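Side-chain contact in thioesterase domain-containing protein (Pseudomonas aeruginosa, PDB 1ZKI), which probably hydrolyses acyl-CoA thioesters and adopts the hotdog fold: residues A[56-59]-A[60-64]. Sequence-based numbering, arbitrary orientation.
Sequences SLMD and VTMGL
Thr61 and Leu57 lie side by side, one turn apart, on the central helix 51-70 of the hotdog fold, the helix that the antiparallel sheet wraps around. Thr61 OG1 folds back on its own helix and donates to Leu57 O at 2.8 Å. It can do so because OG1 sits beside the backbone N, opposite the carbonyl carbon (chi1 -48°). The hydroxyl comes in above the carbonyl plane, with a C=O...OG1 angle of 138°. Thr61 N also donates to Leu57 O, at 3.0 Å. Two donors of one residue therefore grip Leu57 O, and the buried hydroxyl is satisfied within the helix. Leu57 CD1 lies 3.8 Å from Thr61 OG1. Both side chains pack on Val34 and Cys96 of the sheet.

A second pair, the selenomethionines Met58 and Met62, also runs side by side and points the same way. Met58 bends at its last torsion (chi3 -67°), whereas Met62 runs on extended beyond CG, which leaves its CE beside the Met58 chain. Both reach Ala112 in strand 107-116. Asp59 turns to another part of the sheet, where OD1 bonds to Thr78 OG1. Backbone bonds from Val60, Met62 and Gly63 continue the regular helix. Between the selenomethionines, the terminal methyl CE of Met62 rests 3.9 Å from Met58 CG and 4.0 Å from Met58 SE.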
loop_
_atom_site.group_PDB
_atom_site.type_symbol
_atom_site.label_atom_id
_atom_site.label_comp_id
_atom_site.label_asym_id
_atom_site.label_seq_id
_atom_site.Cartn_x
_atom_site.Cartn_y
_atom_site.Cartn_z
ATOM N N SER A 56 12.043 6.670 7.363
ATOM C CA SER A 56 11.840 7.507 8.550
ATOM C C SER A 56 10.799 8.580 8.244
ATOM O O SER A 56 9.881 8.802 9.014
ATOM C CB SER A 56 13.158 8.138 8.990
ATOM O OG SER A 56 14.073 7.127 9.400
ATOM N N LEU A 57 10.936 9.213 7.086
ATOM C CA LEU A 57 9.942 10.156 6.617
ATOM C C LEU A 57 8.553 9.514 6.592
ATOM O O LEU A 57 7.586 10.076 7.156
ATOM C CB LEU A 57 10.334 10.642 5.230
ATOM C CG LEU A 57 9.253 11.387 4.448
ATOM C CD1 LEU A 57 8.893 12.703 5.159
ATOM C CD2 LEU A 57 9.772 11.632 3.032
HETATM N N MSE A 58 8.451 8.332 5.981
HETATM C CA MSE A 58 7.164 7.662 5.892
HETATM C C MSE A 58 6.571 7.332 7.271
HETATM O O MSE A 58 5.409 7.616 7.529
HETATM C CB MSE A 58 7.269 6.388 5.043
HETATM C CG MSE A 58 5.921 5.720 4.862
HETATM SE SE MSE A 58 6.113 4.287 3.586
HETATM C CE MSE A 58 6.484 5.408 2.025
ATOM N N ASP A 59 7.378 6.748 8.151
ATOM C CA ASP A 59 6.893 6.365 9.488
ATOM C C ASP A 59 6.367 7.595 10.255
ATOM O O ASP A 59 5.293 7.555 10.889
ATOM C CB ASP A 59 8.007 5.660 10.266
ATOM C CG ASP A 59 7.569 5.265 11.664
ATOM O OD1 ASP A 59 6.632 4.449 11.805
ATOM O OD2 ASP A 59 8.121 5.820 12.621
ATOM N N VAL A 60 7.107 8.699 10.187
ATOM C CA VAL A 60 6.686 9.921 10.863
ATOM C C VAL A 60 5.373 10.468 10.298
ATOM O O VAL A 60 4.483 10.846 11.059
ATOM C CB VAL A 60 7.802 10.976 10.868
ATOM C CG1 VAL A 60 7.276 12.345 11.305
ATOM C CG2 VAL A 60 8.967 10.496 11.806
ATOM N N THR A 61 5.269 10.521 8.973
ATOM C CA THR A 61 4.047 11.005 8.321
ATOM C C THR A 61 2.840 10.124 8.678
ATOM O O THR A 61 1.758 10.625 8.959
ATOM C CB THR A 61 4.209 11.070 6.783
ATOM O OG1 THR A 61 5.439 11.736 6.468
ATOM C CG2 THR A 61 3.051 11.871 6.167
HETATM N N MSE A 62 3.036 8.805 8.652
HETATM C CA MSE A 62 1.979 7.874 9.055
HETATM C C MSE A 62 1.550 8.093 10.509
HETATM O O MSE A 62 0.367 8.087 10.796
HETATM C CB MSE A 62 2.423 6.431 8.833
HETATM C CG MSE A 62 2.523 6.042 7.378
HETATM SE SE MSE A 62 3.224 4.168 7.389
HETATM C CE MSE A 62 2.686 3.674 5.585
ATOM N N GLY A 63 2.506 8.310 11.418
ATOM C CA GLY A 63 2.175 8.591 12.820
ATOM C C GLY A 63 1.315 9.843 12.976
ATOM O O GLY A 63 0.367 9.868 13.772
ATOM N N LEU A 64 1.661 10.880 12.215
ATOM C CA LEU A 64 0.932 12.145 12.237
ATOM C C LEU A 64 -0.473 11.994 11.650
ATOM O O LEU A 64 -1.430 12.580 12.150
ATOM C CB LEU A 64 1.740 13.216 11.500
ATOM C CG LEU A 64 2.961 13.767 12.260
ATOM C CD1 LEU A 64 3.687 14.803 11.374
ATOM C CD2 LEU A 64 2.551 14.385 13.601
#